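Local coordinates for putative type VI secretion protein (Escherichia coli, PDB 4PS2) that probably forms, with its partner TssC, the contractile sheath of the type VI secretion system, this chain being the C-terminal helical part of TssB, at residues N42-N46 against V47-K51; Q64-R67 against D68-A72. All coordinates share one frame; numbering follows the deposited sequence.

Contact 1 and contact 2 are both local, each made by residues three to five positions apart. Contact 1 (42-46 with 47-51) lies at the surface, where the loop after helix 16-40 turns into helix 46-57. Contact 2 (64-67 with 68-72) lies on helix 64-71, nearer the middle of the chain and partly buried. Their centres are about 19 Å apart and they do not touch. Both pack apolar side chains on helix 16-40. The chemistry differs with place. Contact 1 starts a helix with a carboxylate cap, while contact 2 adds side-chain bridges and a zinc ligand along one short helix.

Contact 1 (N42-N46 against V47-K51); sequences NLLDN and VTFRK
Asp45 and Thr48 carry the polar part of this contact. Asp45 is the N-cap of helix 46-57, and its OD1 accepts two bonds from one residue. Thr48 OG1 donates to Asp45 OD1 at 2.7 Å, nearly in line with the carboxylate C-O bond. Thr48 N reaches Asp45 OD1 at 3.2 Å from above the carboxylate plane. Thr48 OG1 sits beside its own backbone N (chi1 -53°), which puts the hydroxyl next to the N-H, and both can reach Asp45 OD1. The two bonds limit rotation of the carboxylate, and its negative charge would suit the positive end of the helix dipole. Val47 CG1 lies alongside the carboxylate, 3.4 Å from Asp45 OD2.

Two backbone bonds open the helix. Phe49 N donates to Asp45 O at 3.0 Å, and Arg50 N donates to Asn46 O at 3.0 Å.

The apolar contact joins Leu44, just before the cap, to Phe49. Leu44 CD1 meets Phe49 CB at 3.8 Å. This pairing across an N-cap is a hydrophobic staple.

Arg50 bends back at chi3 (-58°). One face of its guanidinium lies over Asn46 O, and Arg50 NH1 is 3.5 Å from Asn46 CB. NH1 also makes a weak hydrogen bond to Ala78 O and a long, weak ion pair with the terminal carboxylate of Trp79. A leucine here would probably leave that carboxylate without this positive mate and Asn46 O without its guanidinium cover.

The contact follows directly on a Schellman motif that ends helix 16-40, with Asn42 as its C-prime residue. Leu44 touches Asp38 and Asn46 touches Leu39. Phe49 packs on Leu35 and Leu39 of helix 16-40, and on Val74 and Ala78 of the C-terminal loop.

Contact 2 (Q64-R67 against D68-A72); sequences QTLR and DELRA. With ZN (zinc ion), chain B.
Gln64 to Asp68, Thr65 to Glu69, Leu66 to Leu70 and Arg67 to Arg71 are joined by successive i to i+4 backbone bonds, with the N donors 2.9 to 3.2 Å from the O acceptors.

On one flank the side chains of Gln64 and Asp68 cross at about a right angle. Gln64 NE2 donates to Asp68 OD1 at 3.1 Å. The acceptor lies in the amide plane of Gln64, but the amide comes to it from above the carboxylate plane. The other end of the amide is used too. Arg67 NH1 donates to Gln64 OE1 at 3.1 Å, from above the carbonyl plane. Gln64 bends at chi2 (57°), which brings its amide back over this side of the helix. With both ends engaged, the amide probably has little freedom to flip. A water weakly joins Gln64 NE2 to Arg71 NH1.

Leu66 and Leu70 form the apolar flank. Leu66 CD2 meets Leu70 CD1 at 3.9 Å. Leu66 also touches Arg25 of helix 16-40, while Leu70 packs on Ala28 and Met32 of that helix and on Leu57 of helix 46-57. The arginines are anchored beyond the helix. Arg67 donates to Leu57 O and Asp59 O, and Arg71 makes a salt bridge with Glu54.

Glu69 stands apart from these bridges. Its chain is extended beyond CG (chi2 178°) and carries the carboxylate to the zinc ion. Glu69 OE2 binds the zinc ion at 2.0 Å, whereas Glu69 OE1 stays 3.0 Å from it, making the carboxylate monodentate.

The chemistry implies a division of labour round one short helix: leucines join the bundle, Gln64 links Arg67 to Asp68, and Glu69 offers one oxygen to the metal.

Contact 1 (N42-N46 against V47-K51)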
loop_
_atom_site.group_PDB
_atom_site.type_symbol
_atom_site.label_atom_id
_atom_site.label_comp_id
_atom_site.label_asym_id
_atom_site.label_seq_id
_atom_site.Cartn_x
_atom_site.Cartn_y
_atom_site.Cartn_z
ATOM N N ASN A 42 -5.884 13.288 -11.374
ATOM C CA ASN A 42 -4.878 14.085 -12.082
ATOM C C ASN A 42 -4.137 15.112 -11.199
ATOM O O ASN A 42 -3.640 16.122 -11.710
ATOM C CB ASN A 42 -5.507 14.750 -13.319
ATOM C CG ASN A 42 -5.077 14.099 -14.591
ATOM O OD1 ASN A 42 -4.010 14.402 -15.140
ATOM N ND2 ASN A 42 -5.876 13.155 -15.059
ATOM N N LEU A 43 -4.003 14.821 -9.886
ATOM C CA LEU A 43 -3.352 15.726 -8.939
ATOM C C LEU A 43 -1.836 15.660 -8.982
ATOM O O LEU A 43 -1.181 16.591 -8.529
ATOM C CB LEU A 43 -3.919 15.559 -7.510
ATOM C CG LEU A 43 -5.379 15.966 -7.369
ATOM C CD1 LEU A 43 -5.940 15.507 -6.039
ATOM C CD2 LEU A 43 -5.551 17.471 -7.565
ATOM N N LEU A 44 -1.275 14.603 -9.602
ATOM C CA LEU A 44 0.167 14.514 -9.805
ATOM C C LEU A 44 0.463 13.925 -11.160
ATOM O O LEU A 44 -0.382 13.220 -11.710
ATOM C CB LEU A 44 0.908 13.773 -8.665
ATOM C CG LEU A 44 0.207 12.619 -7.988
ATOM C CD1 LEU A 44 0.359 11.343 -8.786
ATOM C CD2 LEU A 44 0.727 12.442 -6.603
ATOM N N ASP A 45 1.639 14.232 -11.722
ATOM C CA ASP A 45 2.023 13.705 -13.025
ATOM C C ASP A 45 2.632 12.305 -12.873
ATOM O O ASP A 45 2.918 11.883 -11.749
ATOM C CB ASP A 45 2.966 14.679 -13.760
ATOM C CG ASP A 45 4.286 14.986 -13.078
ATOM O OD1 ASP A 45 4.538 14.437 -11.987
ATOM O OD2 ASP A 45 5.079 15.760 -13.647
ATOM N N ASN A 46 2.845 11.601 -14.005
ATOM C CA ASN A 46 3.382 10.246 -14.047
ATOM C C ASN A 46 4.742 10.094 -13.391
ATOM O O ASN A 46 4.980 9.060 -12.777
ATOM C CB ASN A 46 3.451 9.731 -15.489
ATOM C CG ASN A 46 2.124 9.386 -16.143
ATOM O OD1 ASN A 46 1.069 9.250 -15.508
ATOM N ND2 ASN A 46 2.168 9.189 -17.444
ATOM N N VAL A 47 5.646 11.076 -13.556
ATOM C CA VAL A 47 6.995 11.013 -12.966
ATOM C C VAL A 47 6.923 10.981 -11.415
ATOM O O VAL A 47 7.652 10.201 -10.795
ATOM C CB VAL A 47 7.984 12.089 -13.527
ATOM C CG1 VAL A 47 7.519 13.494 -13.206
ATOM C CG2 VAL A 47 9.408 11.891 -13.002
ATOM N N THR A 48 6.064 11.836 -10.808
ATOM C CA THR A 48 5.888 11.886 -9.348
ATOM C C THR A 48 5.237 10.574 -8.892
ATOM O O THR A 48 5.705 9.966 -7.935
ATOM C CB THR A 48 5.022 13.085 -8.922
ATOM O OG1 THR A 48 5.576 14.275 -9.478
ATOM C CG2 THR A 48 4.910 13.234 -7.367
ATOM N N PHE A 49 4.177 10.142 -9.592
ATOM C CA PHE A 49 3.488 8.888 -9.310
ATOM C C PHE A 49 4.499 7.737 -9.209
ATOM O O PHE A 49 4.460 7.008 -8.221
ATOM C CB PHE A 49 2.432 8.563 -10.406
ATOM C CG PHE A 49 1.811 7.194 -10.213
ATOM C CD1 PHE A 49 0.792 7.001 -9.289
ATOM C CD2 PHE A 49 2.296 6.089 -10.904
ATOM C CE1 PHE A 49 0.248 5.727 -9.078
ATOM C CE2 PHE A 49 1.789 4.810 -10.654
ATOM C CZ PHE A 49 0.767 4.639 -9.748
ATOM N N ARG A 50 5.377 7.552 -10.244
ATOM C CA ARG A 50 6.349 6.437 -10.243
ATOM C C ARG A 50 7.369 6.554 -9.111
ATOM O O ARG A 50 7.776 5.537 -8.580
ATOM C CB ARG A 50 7.085 6.297 -11.582
ATOM C CG ARG A 50 6.195 5.753 -12.703
ATOM C CD ARG A 50 6.961 5.445 -13.987
ATOM N NE ARG A 50 7.677 6.609 -14.521
ATOM C CZ ARG A 50 7.170 7.458 -15.407
ATOM N NH1 ARG A 50 5.932 7.299 -15.860
ATOM N NH2 ARG A 50 7.893 8.481 -15.842
ATOM N N LYS A 51 7.785 7.782 -8.759
ATOM C CA LYS A 51 8.739 8.039 -7.669
ATOM C C LYS A 51 8.110 7.647 -6.321
ATOM O O LYS A 51 8.758 6.997 -5.488
ATOM C CB LYS A 51 9.119 9.535 -7.683
ATOM C CG LYS A 51 10.046 9.981 -6.538
ATOM C CD LYS A 51 10.160 11.517 -6.440
ATOM C CE LYS A 51 9.016 12.166 -5.692
ATOM N NZ LYS A 51 9.001 13.643 -5.869
#

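Contact 2 (Q64-R67 against D68-A72)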
loop_
_atom_site.group_PDB
_atom_site.type_symbol
_atom_site.label_atom_id
_atom_site.label_comp_id
_atom_site.label_asym_id
_atom_site.label_seq_id
_atom_site.Cartn_x
_atom_site.Cartn_y
_atom_site.Cartn_z
ATOM N N GLN A 64 6.517 -10.024 -1.103
ATOM C CA GLN A 64 6.577 -9.761 -2.535
ATOM C C GLN A 64 5.191 -10.037 -3.159
ATOM O O GLN A 64 4.804 -9.376 -4.131
ATOM C CB GLN A 64 7.702 -10.575 -3.215
ATOM C CG GLN A 64 7.911 -10.263 -4.718
ATOM C CD GLN A 64 8.205 -8.804 -5.003
ATOM O OE1 GLN A 64 9.063 -8.175 -4.368
ATOM N NE2 GLN A 64 7.517 -8.241 -5.990
ATOM N N THR A 65 4.420 -10.962 -2.553
ATOM C CA THR A 65 3.058 -11.285 -3.004
ATOM C C THR A 65 2.205 -10.028 -2.881
ATOM O O THR A 65 1.519 -9.674 -3.841
ATOM C CB THR A 65 2.499 -12.503 -2.240
ATOM O OG1 THR A 65 3.397 -13.593 -2.407
ATOM C CG2 THR A 65 1.107 -12.927 -2.726
ATOM N N LEU A 66 2.276 -9.326 -1.728
ATOM C CA LEU A 66 1.531 -8.077 -1.574
ATOM C C LEU A 66 2.006 -6.994 -2.562
ATOM O O LEU A 66 1.170 -6.301 -3.133
ATOM C CB LEU A 66 1.587 -7.532 -0.146
ATOM C CG LEU A 66 0.773 -6.243 0.052
ATOM C CD1 LEU A 66 -0.685 -6.542 0.316
ATOM C CD2 LEU A 66 1.347 -5.395 1.127
ATOM N N ARG A 67 3.337 -6.831 -2.749
ATOM C CA ARG A 67 3.871 -5.835 -3.694
ATOM C C ARG A 67 3.281 -6.031 -5.088
ATOM O O ARG A 67 2.871 -5.045 -5.694
ATOM C CB ARG A 67 5.405 -5.869 -3.790
ATOM C CG ARG A 67 6.111 -5.344 -2.586
ATOM C CD ARG A 67 7.629 -5.285 -2.841
ATOM N NE ARG A 67 8.336 -5.035 -1.585
ATOM C CZ ARG A 67 9.036 -5.941 -0.915
ATOM N NH1 ARG A 67 9.219 -7.156 -1.419
ATOM N NH2 ARG A 67 9.604 -5.626 0.240
ATOM N N ASP A 68 3.194 -7.304 -5.565
ATOM C CA ASP A 68 2.623 -7.722 -6.848
ATOM C C ASP A 68 1.154 -7.341 -7.004
ATOM O O ASP A 68 0.780 -6.812 -8.046
ATOM C CB ASP A 68 2.823 -9.238 -7.062
ATOM C CG ASP A 68 4.274 -9.639 -7.286
ATOM O OD1 ASP A 68 5.068 -8.782 -7.751
ATOM O OD2 ASP A 68 4.615 -10.808 -7.007
ATOM N N GLU A 69 0.333 -7.575 -5.965
ATOM C CA GLU A 69 -1.089 -7.208 -5.911
ATOM C C GLU A 69 -1.234 -5.679 -5.930
ATOM O O GLU A 69 -2.157 -5.159 -6.561
ATOM C CB GLU A 69 -1.722 -7.752 -4.622
ATOM C CG GLU A 69 -1.829 -9.272 -4.603
ATOM C CD GLU A 69 -2.412 -9.843 -3.327
ATOM O OE1 GLU A 69 -2.650 -9.068 -2.371
ATOM O OE2 GLU A 69 -2.641 -11.072 -3.285
ATOM N N LEU A 70 -0.301 -4.959 -5.272
ATOM C CA LEU A 70 -0.300 -3.487 -5.275
ATOM C C LEU A 70 0.052 -2.916 -6.658
ATOM O O LEU A 70 -0.674 -2.049 -7.167
ATOM C CB LEU A 70 0.555 -2.906 -4.133
ATOM C CG LEU A 70 0.011 -3.161 -2.712
ATOM C CD1 LEU A 70 1.001 -2.713 -1.640
ATOM C CD2 LEU A 70 -1.323 -2.479 -2.472
ATOM N N ARG A 71 1.104 -3.467 -7.303
ATOM C CA ARG A 71 1.537 -3.075 -8.657
ATOM C C ARG A 71 0.480 -3.417 -9.716
ATOM O O ARG A 71 0.384 -2.708 -10.712
ATOM C CB ARG A 71 2.878 -3.714 -9.050
ATOM C CG ARG A 71 4.071 -3.281 -8.227
ATOM C CD ARG A 71 5.369 -3.915 -8.715
ATOM N NE ARG A 71 6.158 -2.969 -9.503
ATOM C CZ ARG A 71 7.180 -2.263 -9.031
ATOM N NH1 ARG A 71 7.578 -2.415 -7.773
ATOM N NH2 ARG A 71 7.822 -1.410 -9.815
ATOM N N ALA A 72 -0.333 -4.474 -9.488
ATOM C CA ALA A 72 -1.413 -4.882 -10.399
ATOM C C ALA A 72 -2.571 -3.881 -10.436
ATOM O O ALA A 72 -3.389 -3.917 -11.350
ATOM C CB ALA A 72 -1.919 -6.264 -10.026
HETATM ZN ZN ZN B . -4.039 -11.635 -1.899
HETATM O O HOH W 1 8.044 -5.087 -6.848
#